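L-glyceraldehyde 3-phosphate reductase (Clostridium beijerinckii, PDB 6HG6) binds NADPH and probably reduces aldehydes such as furfural, as a TIM-barrel aldo-keto reductase. Local coordinates at residues Y3-R9 with F50-G56; L62-Y66 with G99-W103; Y170-E176 with N206-A212. One frame throughout, in Å; residues are numbered along the deposited sequence.

Contact 1 (Y3-R9 with F50-G56); sequences YQASKNR and FTAFDNG
A Schellman motif at the end of the first barrel helix, 42-54, meets the irregular N-terminal segment 3-9, showing how one acidic side chain can organise a loop. Gly56, at positive phi (87°), is the C-prime residue, with its N bonded to Phe53 O (3.0 Å) and the next residue's N to Ala52 O. The closest CA pair is Arg9 and Gly56, 4.7 Å apart, Arg9 closing a type I turn that begins at Ser6. Polar contacts converge on Asp54 (chi1 m): OD1 accepts from Tyr3 OH (2.7 Å) and from Ser6 N (3.0 Å), while a water joins OD2 to Gln4 O. Aromatic contacts flank this hub. Tyr3 (chi1 t) and Phe50 (chi1 m) form an offset stack, centroids 3.9 Å apart and planes at 5°. Arg9 (chi1 p) lays CD over the Phe53 ring, 4.0 Å from its centroid, and forms a salt bridge with Glu91. Ala5 CB touches Phe53 CE2 at 3.5 Å. Inside the loop, Arg9 NH1 returns to Ser6 O at 2.8 Å.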
loop_
_atom_site.group_PDB
_atom_site.type_symbol
_atom_site.label_atom_id
_atom_site.label_comp_id
_atom_site.label_asym_id
_atom_site.label_seq_id
_atom_site.Cartn_x
_atom_site.Cartn_y
_atom_site.Cartn_z
ATOM N N TYR A 3 -19.165 13.372 11.791
ATOM C CA TYR A 3 -17.684 13.363 11.643
ATOM C C TYR A 3 -17.262 14.641 10.928
ATOM O O TYR A 3 -17.789 14.941 9.887
ATOM C CB TYR A 3 -17.128 12.210 10.816
ATOM C CG TYR A 3 -15.659 12.345 10.465
ATOM C CD1 TYR A 3 -14.682 12.392 11.451
ATOM C CD2 TYR A 3 -15.244 12.450 9.149
ATOM C CE1 TYR A 3 -13.335 12.471 11.134
ATOM C CE2 TYR A 3 -13.901 12.549 8.814
ATOM C CZ TYR A 3 -12.946 12.562 9.810
ATOM O OH TYR A 3 -11.622 12.643 9.481
ATOM N N GLN A 4 -16.317 15.359 11.501
ATOM C CA GLN A 4 -15.717 16.564 10.878
ATOM C C GLN A 4 -14.217 16.370 10.991
ATOM O O GLN A 4 -13.724 16.201 12.110
ATOM C CB GLN A 4 -16.119 17.854 11.579
ATOM C CG GLN A 4 -17.587 18.222 11.430
ATOM C CD GLN A 4 -17.841 19.514 12.174
ATOM O OE1 GLN A 4 -18.535 19.537 13.200
ATOM N NE2 GLN A 4 -17.183 20.581 11.728
ATOM N N ALA A 5 -13.562 16.321 9.845
ATOM C CA ALA A 5 -12.124 16.047 9.766
ATOM C C ALA A 5 -11.416 17.114 10.583
ATOM O O ALA A 5 -11.909 18.251 10.667
ATOM C CB ALA A 5 -11.663 16.029 8.346
ATOM N N SER A 6 -10.379 16.690 11.286
ATOM C CA SER A 6 -9.550 17.579 12.109
ATOM C C SER A 6 -9.011 18.735 11.253
ATOM O O SER A 6 -8.416 18.464 10.222
ATOM C CB SER A 6 -8.426 16.815 12.699
ATOM O OG SER A 6 -7.572 17.714 13.370
ATOM N N LYS A 7 -9.131 19.967 11.732
ATOM C CA LYS A 7 -8.551 21.146 11.052
ATOM C C LYS A 7 -7.015 21.050 11.050
ATOM O O LYS A 7 -6.396 21.681 10.205
ATOM C CB LYS A 7 -9.004 22.432 11.746
ATOM C CG LYS A 7 -10.463 22.840 11.537
ATOM C CD LYS A 7 -11.007 22.713 10.098
ATOM C CE LYS A 7 -11.923 23.835 9.634
ATOM N NZ LYS A 7 -12.730 24.413 10.737
ATOM N N ASN A 8 -6.414 20.246 11.919
ATOM C CA ASN A 8 -4.937 20.099 12.017
ATOM C C ASN A 8 -4.431 18.936 11.163
ATOM O O ASN A 8 -3.247 18.635 11.227
ATOM C CB ASN A 8 -4.523 19.862 13.473
ATOM C CG ASN A 8 -4.854 21.026 14.377
ATOM O OD1 ASN A 8 -4.775 22.192 13.979
ATOM N ND2 ASN A 8 -5.185 20.727 15.622
ATOM N N ARG A 9 -5.263 18.306 10.340
ATOM C CA ARG A 9 -4.872 17.037 9.679
ATOM C C ARG A 9 -3.710 17.198 8.701
ATOM O O ARG A 9 -3.057 16.205 8.471
ATOM C CB ARG A 9 -6.080 16.387 9.020
ATOM C CG ARG A 9 -6.631 17.188 7.860
ATOM C CD ARG A 9 -7.897 16.561 7.361
ATOM N NE ARG A 9 -8.542 17.309 6.301
ATOM C CZ ARG A 9 -9.324 18.356 6.478
ATOM N NH1 ARG A 9 -9.525 18.894 7.669
ATOM N NH2 ARG A 9 -9.860 18.927 5.429
ATOM N N PHE A 50 -11.409 7.562 10.087
ATOM C CA PHE A 50 -11.453 8.919 10.639
ATOM C C PHE A 50 -10.101 9.213 11.290
ATOM O O PHE A 50 -9.565 10.324 11.107
ATOM C CB PHE A 50 -12.581 9.070 11.656
ATOM C CG PHE A 50 -13.969 8.854 11.100
ATOM C CD1 PHE A 50 -14.247 9.004 9.752
ATOM C CD2 PHE A 50 -15.025 8.674 11.985
ATOM C CE1 PHE A 50 -15.533 8.805 9.261
ATOM C CE2 PHE A 50 -16.315 8.524 11.504
ATOM C CZ PHE A 50 -16.566 8.618 10.153
ATOM N N THR A 51 -9.571 8.275 12.082
ATOM C CA THR A 51 -8.260 8.470 12.741
ATOM C C THR A 51 -7.187 8.666 11.669
ATOM O O THR A 51 -6.401 9.598 11.798
ATOM C CB THR A 51 -7.910 7.306 13.673
ATOM O OG1 THR A 51 -8.976 7.225 14.617
ATOM C CG2 THR A 51 -6.588 7.529 14.357
ATOM N N ALA A 52 -7.195 7.864 10.611
ATOM C CA ALA A 52 -6.198 7.933 9.537
ATOM C C ALA A 52 -6.234 9.342 8.914
ATOM O O ALA A 52 -5.202 10.033 8.871
ATOM C CB ALA A 52 -6.475 6.888 8.506
ATOM N N PHE A 53 -7.412 9.766 8.478
ATOM C CA PHE A 53 -7.569 11.065 7.781
ATOM C C PHE A 53 -7.245 12.210 8.735
ATOM O O PHE A 53 -6.618 13.188 8.301
ATOM C CB PHE A 53 -8.961 11.178 7.165
ATOM C CG PHE A 53 -9.151 12.364 6.250
ATOM C CD1 PHE A 53 -8.309 12.536 5.172
ATOM C CD2 PHE A 53 -10.200 13.243 6.432
ATOM C CE1 PHE A 53 -8.439 13.648 4.330
ATOM C CE2 PHE A 53 -10.353 14.341 5.597
ATOM C CZ PHE A 53 -9.474 14.535 4.544
ATOM N N ASP A 54 -7.655 12.131 10.004
ATOM C CA ASP A 54 -7.403 13.216 10.975
ATOM C C ASP A 54 -5.900 13.421 11.170
ATOM O O ASP A 54 -5.540 14.487 11.646
ATOM C CB ASP A 54 -8.073 12.941 12.319
ATOM C CG ASP A 54 -9.562 13.229 12.354
ATOM O OD1 ASP A 54 -10.090 13.750 11.379
ATOM O OD2 ASP A 54 -10.149 13.011 13.442
ATOM N N ASN A 55 -5.087 12.385 10.901
ATOM C CA ASN A 55 -3.605 12.398 11.070
ATOM C C ASN A 55 -2.908 12.600 9.723
ATOM O O ASN A 55 -1.683 12.394 9.643
ATOM C CB ASN A 55 -3.159 11.121 11.775
ATOM C CG ASN A 55 -3.531 11.204 13.232
ATOM O OD1 ASN A 55 -4.572 10.688 13.651
ATOM N ND2 ASN A 55 -2.790 11.976 13.981
ATOM N N GLY A 56 -3.663 12.991 8.695
ATOM C CA GLY A 56 -3.114 13.368 7.378
ATOM C C GLY A 56 -2.921 12.229 6.436
ATOM O O GLY A 56 -2.405 12.477 5.341
HETATM O O HOH W 1 -12.166 14.744 13.723
HETATM O O HOH W 2 -4.847 16.104 13.620
#

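Contact 2 (L62-Y66 with G99-W103); sequences LANNY and GYKMW. With NDP (NADPH dihydro-nicotinamide-adenine-dinucleotide phosphate), chain B.
Met102 lays its side chain across the turn at Asn64 and Asn65, with SD 3.3 Å from Asn64 O and 3.6 Å from Asn65 CA. Two neighbouring beta-alpha loops of the TIM barrel meet here, the one after strand 59-61 and the one after strand 93-98, beside the NADPH site. Neither segment is helix or strand. A type I turn runs from Ala63 to Tyr66, closed by Tyr66 N to Ala63 O (3.3 Å), and the closest CA atoms are those of Asn65 and Met102, 5.3 Å apart. The chi1 values p for Asn64 and Asn65 and t for Met102 (chi2 p) bring these side chains together; Asn64 ND2 lies 3.5 Å from Met102 CB and is hydrogen-bonded to Ser119 and Tyr115 of helix 113-127. A water bridges Asn64 OD1 (2.7 Å) and Tyr100 N (2.9 Å). From the same turn Tyr66 reaches the cofactor: its OH approaches NDP C2D to 3.3 Å and pairs with Lys97, consistent with the Tyr-Lys pair of aldo-keto reductase active sites. One direct hydrogen bond joins the segments, from Asn65 ND2 to Lys101 O, 3.1 Å long with an angle of 165° at the hydrogen.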
loop_
_atom_site.group_PDB
_atom_site.type_symbol
_atom_site.label_atom_id
_atom_site.label_comp_id
_atom_site.label_asym_id
_atom_site.label_seq_id
_atom_site.Cartn_x
_atom_site.Cartn_y
_atom_site.Cartn_z
ATOM N N LEU A 62 -7.317 -0.249 -1.344
ATOM C CA LEU A 62 -8.198 -1.420 -1.414
ATOM C C LEU A 62 -7.793 -2.289 -2.587
ATOM O O LEU A 62 -6.863 -1.954 -3.356
ATOM C CB LEU A 62 -9.636 -0.934 -1.554
ATOM C CG LEU A 62 -10.146 -0.199 -0.333
ATOM C CD1 LEU A 62 -9.977 1.310 -0.548
ATOM C CD2 LEU A 62 -11.576 -0.567 -0.081
ATOM N N ALA A 63 -8.467 -3.415 -2.679
ATOM C CA ALA A 63 -8.388 -4.359 -3.794
ATOM C C ALA A 63 -9.769 -4.999 -3.845
ATOM O O ALA A 63 -10.495 -5.049 -2.814
ATOM C CB ALA A 63 -7.339 -5.437 -3.625
ATOM N N ASN A 64 -10.081 -5.514 -5.010
ATOM C CA ASN A 64 -11.380 -6.182 -5.201
ATOM C C ASN A 64 -11.601 -7.227 -4.103
ATOM O O ASN A 64 -12.719 -7.277 -3.541
ATOM C CB ASN A 64 -11.538 -6.746 -6.615
ATOM C CG ASN A 64 -10.486 -7.723 -7.093
ATOM O OD1 ASN A 64 -9.559 -8.102 -6.352
ATOM N ND2 ASN A 64 -10.664 -8.146 -8.343
ATOM N N ASN A 65 -10.605 -8.051 -3.821
ATOM C CA ASN A 65 -10.788 -9.274 -3.021
ATOM C C ASN A 65 -10.507 -9.062 -1.534
ATOM O O ASN A 65 -10.604 -10.073 -0.801
ATOM C CB ASN A 65 -10.020 -10.456 -3.610
ATOM C CG ASN A 65 -8.523 -10.360 -3.477
ATOM O OD1 ASN A 65 -7.999 -9.411 -2.896
ATOM N ND2 ASN A 65 -7.834 -11.341 -4.040
ATOM N N TYR A 66 -10.308 -7.823 -1.071
ATOM C CA TYR A 66 -10.117 -7.579 0.378
ATOM C C TYR A 66 -11.395 -7.857 1.148
ATOM O O TYR A 66 -12.522 -7.496 0.693
ATOM C CB TYR A 66 -9.642 -6.161 0.664
ATOM C CG TYR A 66 -8.258 -5.849 0.180
ATOM C CD1 TYR A 66 -7.423 -6.829 -0.331
ATOM C CD2 TYR A 66 -7.699 -4.609 0.432
ATOM C CE1 TYR A 66 -6.108 -6.559 -0.682
ATOM C CE2 TYR A 66 -6.400 -4.312 0.041
ATOM C CZ TYR A 66 -5.594 -5.289 -0.526
ATOM O OH TYR A 66 -4.301 -5.017 -0.951
ATOM N N GLY A 99 -6.457 -8.796 -10.246
ATOM C CA GLY A 99 -5.358 -9.661 -10.713
ATOM C C GLY A 99 -5.175 -10.923 -9.904
ATOM O O GLY A 99 -4.569 -11.889 -10.430
ATOM N N TYR A 100 -5.684 -10.946 -8.670
ATOM C CA TYR A 100 -5.783 -12.149 -7.827
ATOM C C TYR A 100 -7.205 -12.692 -7.940
ATOM O O TYR A 100 -8.037 -12.127 -8.676
ATOM C CB TYR A 100 -5.371 -11.893 -6.364
ATOM C CG TYR A 100 -3.873 -11.906 -6.134
ATOM C CD1 TYR A 100 -3.163 -13.091 -6.120
ATOM C CD2 TYR A 100 -3.161 -10.731 -5.948
ATOM C CE1 TYR A 100 -1.797 -13.131 -5.852
ATOM C CE2 TYR A 100 -1.789 -10.740 -5.715
ATOM C CZ TYR A 100 -1.109 -11.940 -5.703
ATOM O OH TYR A 100 0.236 -11.953 -5.477
ATOM N N LYS A 101 -7.482 -13.772 -7.224
ATOM C CA LYS A 101 -8.768 -14.477 -7.393
ATOM C C LYS A 101 -9.861 -13.650 -6.727
ATOM O O LYS A 101 -9.725 -13.296 -5.530
ATOM C CB LYS A 101 -8.757 -15.884 -6.838
ATOM C CG LYS A 101 -10.054 -16.624 -7.138
ATOM C CD LYS A 101 -9.983 -18.025 -6.706
ATOM C CE LYS A 101 -11.250 -18.760 -7.028
ATOM N NZ LYS A 101 -11.046 -20.192 -6.799
ATOM N N MET A 102 -10.885 -13.315 -7.501
ATOM C CA MET A 102 -12.039 -12.560 -6.985
ATOM C C MET A 102 -13.294 -13.425 -7.065
ATOM O O MET A 102 -14.042 -13.441 -6.069
ATOM C CB MET A 102 -12.229 -11.263 -7.774
ATOM C CG MET A 102 -13.437 -10.473 -7.330
ATOM S SD MET A 102 -13.109 -9.787 -5.675
ATOM C CE MET A 102 -14.763 -9.256 -5.252
ATOM N N TRP A 103 -13.575 -14.072 -8.197
ATOM C CA TRP A 103 -14.778 -14.930 -8.314
ATOM C C TRP A 103 -14.382 -16.194 -9.052
ATOM O O TRP A 103 -13.237 -16.283 -9.506
ATOM C CB TRP A 103 -15.965 -14.173 -8.937
ATOM C CG TRP A 103 -15.815 -13.729 -10.366
ATOM C CD1 TRP A 103 -16.035 -14.502 -11.478
ATOM C CD2 TRP A 103 -15.506 -12.410 -10.850
ATOM N NE1 TRP A 103 -15.821 -13.759 -12.615
ATOM C CE2 TRP A 103 -15.510 -12.477 -12.263
ATOM C CE3 TRP A 103 -15.142 -11.192 -10.258
ATOM C CZ2 TRP A 103 -15.238 -11.365 -13.065
ATOM C CZ3 TRP A 103 -14.870 -10.108 -11.060
ATOM C CH2 TRP A 103 -14.875 -10.204 -12.451
HETATM P PA NDP B . 1.610 -4.114 8.245
HETATM O O1A NDP B . 2.822 -4.917 7.909
HETATM O O2A NDP B . 1.627 -2.652 8.560
HETATM O O5B NDP B . 0.748 -4.881 9.366
HETATM C C5B NDP B . -0.473 -4.273 9.866
HETATM C C4B NDP B . -0.876 -4.946 11.152
HETATM O O4B NDP B . 0.237 -4.852 12.078
HETATM C C3B NDP B . -2.074 -4.346 11.902
HETATM O O3B NDP B . -3.329 -4.880 11.489
HETATM C C2B NDP B . -1.746 -4.736 13.337
HETATM O O2B NDP B . -2.103 -6.106 13.491
HETATM C C1B NDP B . -0.230 -4.581 13.377
HETATM N N9A NDP B . 0.262 -3.257 13.738
HETATM C C8A NDP B . 0.135 -2.092 13.022
HETATM N N7A NDP B . 0.734 -1.069 13.578
HETATM C C5A NDP B . 1.297 -1.589 14.735
HETATM C C6A NDP B . 2.068 -1.006 15.760
HETATM N N6A NDP B . 2.416 0.278 15.780
HETATM N N1A NDP B . 2.482 -1.812 16.772
HETATM C C2A NDP B . 2.128 -3.105 16.743
HETATM N N3A NDP B . 1.415 -3.762 15.830
HETATM C C4A NDP B . 1.024 -2.941 14.839
HETATM O O3 NDP B . 0.621 -4.183 6.968
HETATM P PN NDP B . -0.305 -5.307 6.303
HETATM O O1N NDP B . -1.602 -5.301 7.042
HETATM O O2N NDP B . 0.439 -6.589 6.111
HETATM O O5D NDP B . -0.532 -4.648 4.848
HETATM C C5D NDP B . -0.869 -3.238 4.792
HETATM C C4D NDP B . -1.623 -2.960 3.513
HETATM O O4D NDP B . -0.786 -3.286 2.389
HETATM C C3D NDP B . -2.876 -3.794 3.263
HETATM O O3D NDP B . -3.966 -3.304 4.031
HETATM C C2D NDP B . -3.031 -3.594 1.750
HETATM O O2D NDP B . -3.616 -2.348 1.482
HETATM C C1D NDP B . -1.584 -3.630 1.266
HETATM N N1N NDP B . -1.184 -4.974 0.778
HETATM C C2N NDP B . -0.957 -5.171 -0.562
HETATM C C3N NDP B . -0.856 -6.418 -1.115
HETATM C C7N NDP B . -0.614 -6.545 -2.597
HETATM O O7N NDP B . -0.621 -5.540 -3.332
HETATM N N7N NDP B . -0.425 -7.776 -3.071
HETATM C C4N NDP B . -0.991 -7.598 -0.191
HETATM C C5N NDP B . -1.027 -7.269 1.250
HETATM C C6N NDP B . -1.041 -6.023 1.668
HETATM P P2B NDP B . -2.598 -6.581 14.955
HETATM O O1X NDP B . -3.242 -5.468 15.757
HETATM O O2X NDP B . -3.579 -7.706 14.663
HETATM O O3X NDP B . -1.304 -7.077 15.582
HETATM O O HOH W 3 -7.173 -8.915 -7.243
#

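Contact 3 (Y170-E176 with N206-A212); sequences YNGETME and NGLKRAA. With EDO (1,2-ethanediol), chain H.
Two helix starts come together here with almost no spacing: the CA atoms of Gly172 and Leu208 are 3.7 Å apart. Glycine makes this possible, since an ideal CB on Gly172 would lie 2.4 Å from Gly207 C. Gly172 CA can therefore rest 3.5 Å from that carbonyl carbon, and Gly172 N donates to Asn206 O (2.9 Å, 163°), the one direct hydrogen bond between the segments. A water spans the same junction, giving to Asn206 O (2.7 Å) and accepting from Glu173 N (3.0 Å).

Each helix start is also organised within its own segment. Asn171 (chi1 p) is the N-cap of helix 172-184, and its OD1 accepts from Thr174 N (3.0 Å) and Thr174 OG1 (2.7 Å). Asn206 (chi1 p) forms an Asx turn, OD1 to Leu208 N at 3.0 Å, around Gly207, the N-cap residue at phi 84°.

Beyond these starts the short helical segments 172-176 and 208-212 diverge little, their axes coming within 8.5 Å at an angle of 29°, so apolar side chains fill the space between them. Met175 (chi1 t) sets CB 3.9 Å from Leu208 CD2, CE 4.0 Å from Ala211 CB and SD 4.2 Å from Ala212 CB. The contact joins neighbouring outer helices of the barrel, 172-184 and 208-214. Beneath it runs strand 189-195, where Asn192 meets Met175, Leu208 and Ala212; Ala212 also touches strand 218-222, while Tyr170 reaches helix 146-158 on the other flank.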
loop_
_atom_site.group_PDB
_atom_site.type_symbol
_atom_site.label_atom_id
_atom_site.label_comp_id
_atom_site.label_asym_id
_atom_site.label_seq_id
_atom_site.Cartn_x
_atom_site.Cartn_y
_atom_site.Cartn_z
ATOM N N TYR A 170 5.159 -6.525 -9.356
ATOM C CA TYR A 170 5.991 -6.705 -10.563
ATOM C C TYR A 170 7.465 -6.740 -10.173
ATOM O O TYR A 170 7.848 -6.144 -9.153
ATOM C CB TYR A 170 5.712 -5.609 -11.587
ATOM C CG TYR A 170 4.547 -5.927 -12.480
ATOM C CD1 TYR A 170 3.303 -6.208 -11.967
ATOM C CD2 TYR A 170 4.706 -5.941 -13.851
ATOM C CE1 TYR A 170 2.210 -6.398 -12.804
ATOM C CE2 TYR A 170 3.657 -6.240 -14.696
ATOM C CZ TYR A 170 2.397 -6.473 -14.180
ATOM O OH TYR A 170 1.368 -6.713 -15.068
ATOM N N ASN A 171 8.265 -7.480 -10.950
ATOM C CA ASN A 171 9.738 -7.404 -10.830
ATOM C C ASN A 171 10.245 -6.226 -11.695
ATOM O O ASN A 171 9.453 -5.597 -12.410
ATOM C CB ASN A 171 10.417 -8.748 -11.106
ATOM C CG ASN A 171 10.138 -9.308 -12.488
ATOM O OD1 ASN A 171 9.690 -8.591 -13.375
ATOM N ND2 ASN A 171 10.471 -10.570 -12.710
ATOM N N GLY A 172 11.535 -5.930 -11.648
ATOM C CA GLY A 172 12.118 -4.797 -12.387
ATOM C C GLY A 172 12.009 -4.972 -13.887
ATOM O O GLY A 172 11.589 -4.026 -14.558
ATOM N N GLU A 173 12.334 -6.150 -14.410
ATOM C CA GLU A 173 12.308 -6.376 -15.873
ATOM C C GLU A 173 10.885 -6.168 -16.403
ATOM O O GLU A 173 10.696 -5.431 -17.398
ATOM C CB GLU A 173 12.842 -7.764 -16.185
ATOM C CG GLU A 173 12.789 -8.084 -17.667
ATOM C CD GLU A 173 13.592 -9.311 -18.072
ATOM O OE1 GLU A 173 13.368 -9.802 -19.216
ATOM O OE2 GLU A 173 14.456 -9.755 -17.255
ATOM N N THR A 174 9.899 -6.739 -15.736
ATOM C CA THR A 174 8.505 -6.658 -16.206
ATOM C C THR A 174 7.946 -5.245 -15.982
ATOM O O THR A 174 7.128 -4.799 -16.831
ATOM C CB THR A 174 7.637 -7.777 -15.628
ATOM O OG1 THR A 174 8.350 -9.010 -15.705
ATOM C CG2 THR A 174 6.345 -7.872 -16.403
ATOM N N MET A 175 8.332 -4.577 -14.905
ATOM C CA MET A 175 7.937 -3.175 -14.675
ATOM C C MET A 175 8.406 -2.333 -15.863
ATOM O O MET A 175 7.642 -1.416 -16.235
ATOM C CB MET A 175 8.536 -2.575 -13.404
ATOM C CG MET A 175 7.898 -1.269 -13.014
ATOM S SD MET A 175 9.123 -0.015 -12.535
ATOM C CE MET A 175 9.805 0.479 -14.118
ATOM N N GLU A 176 9.645 -2.530 -16.330
ATOM C CA GLU A 176 10.218 -1.782 -17.480
ATOM C C GLU A 176 9.334 -1.992 -18.715
ATOM O O GLU A 176 9.043 -1.024 -19.426
ATOM C CB GLU A 176 11.640 -2.221 -17.783
ATOM C CG GLU A 176 12.630 -1.623 -16.792
ATOM C CD GLU A 176 14.062 -2.133 -16.895
ATOM O OE1 GLU A 176 14.868 -1.667 -16.111
ATOM O OE2 GLU A 176 14.357 -3.022 -17.731
ATOM N N ASN A 206 15.220 -8.196 -7.179
ATOM C CA ASN A 206 14.507 -8.547 -8.438
ATOM C C ASN A 206 14.459 -7.337 -9.389
ATOM O O ASN A 206 13.705 -7.380 -10.340
ATOM C CB ASN A 206 13.098 -9.067 -8.152
ATOM C CG ASN A 206 12.159 -7.987 -7.681
ATOM O OD1 ASN A 206 12.573 -6.841 -7.518
ATOM N ND2 ASN A 206 10.894 -8.339 -7.484
ATOM N N GLY A 207 15.207 -6.279 -9.087
ATOM C CA GLY A 207 15.335 -5.084 -9.933
ATOM C C GLY A 207 14.234 -4.060 -9.761
ATOM O O GLY A 207 14.405 -2.983 -10.336
ATOM N N LEU A 208 13.195 -4.321 -8.970
ATOM C CA LEU A 208 12.028 -3.407 -8.906
ATOM C C LEU A 208 12.434 -2.068 -8.301
ATOM O O LEU A 208 12.071 -1.001 -8.896
ATOM C CB LEU A 208 10.853 -4.067 -8.180
ATOM C CG LEU A 208 9.528 -3.294 -8.177
ATOM C CD1 LEU A 208 9.591 -2.149 -7.178
ATOM C CD2 LEU A 208 9.155 -2.781 -9.580
ATOM N N LYS A 209 13.111 -2.067 -7.168
ATOM C CA LYS A 209 13.426 -0.781 -6.501
ATOM C C LYS A 209 14.279 0.106 -7.415
ATOM O O LYS A 209 13.918 1.304 -7.561
ATOM C CB LYS A 209 14.076 -1.030 -5.155
ATOM C CG LYS A 209 14.091 0.157 -4.209
ATOM C CD LYS A 209 14.722 -0.241 -2.880
ATOM C CE LYS A 209 14.872 0.926 -1.930
ATOM N NZ LYS A 209 15.757 0.655 -0.782
ATOM N N ARG A 210 15.285 -0.460 -8.065
ATOM C CA ARG A 210 16.166 0.283 -8.989
ATOM C C ARG A 210 15.405 0.684 -10.267
ATOM O O ARG A 210 15.620 1.807 -10.707
ATOM C CB ARG A 210 17.405 -0.550 -9.306
ATOM C CG ARG A 210 18.323 0.044 -10.368
ATOM C CD ARG A 210 19.532 -0.869 -10.482
ATOM N NE ARG A 210 20.296 -0.809 -11.733
ATOM C CZ ARG A 210 21.578 -0.428 -11.892
ATOM N NH1 ARG A 210 22.331 -0.013 -10.879
ATOM N NH2 ARG A 210 22.115 -0.476 -13.099
ATOM N N ALA A 211 14.602 -0.194 -10.867
ATOM C CA ALA A 211 13.864 0.116 -12.115
ATOM C C ALA A 211 12.871 1.245 -11.831
ATOM O O ALA A 211 12.744 2.122 -12.673
ATOM C CB ALA A 211 13.168 -1.102 -12.678
ATOM N N ALA A 212 12.181 1.224 -10.688
ATOM C CA ALA A 212 11.177 2.257 -10.342
ATOM C C ALA A 212 11.904 3.597 -10.275
ATOM O O ALA A 212 11.483 4.549 -10.954
ATOM C CB ALA A 212 10.463 1.937 -9.068
HETATM C C1 EDO H . 19.027 -4.352 -9.381
HETATM O O1 EDO H . 18.824 -4.092 -10.768
HETATM C C2 EDO H . 18.677 -5.749 -9.007
HETATM O O2 EDO H . 17.891 -5.824 -7.830
HETATM O O HOH W 4 13.555 -8.378 -12.894
#

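Long-range contacts in a barrel can follow one another in series along the chain, as the three do here: they neither nest nor cross. Contact 1 closes first, where the end of helix 42-54 returns to the N-terminal segment, after the hairpin 15-17/24-26 and strand 28-31 and just before strand 59-61. Contact 2 then encloses helix 72-85 and strand 93-98, joining the loops after strands 59-61 and 93-98 beside NADPH. Contact 3 closes last, linking the starts of helices 172-184 and 208-214. Contacts 1 and 3 lie on opposite sides of the chain's centre, their centres 35 Å apart; contacts 2 and 3 are closer, with nearest atoms about 8 Å apart.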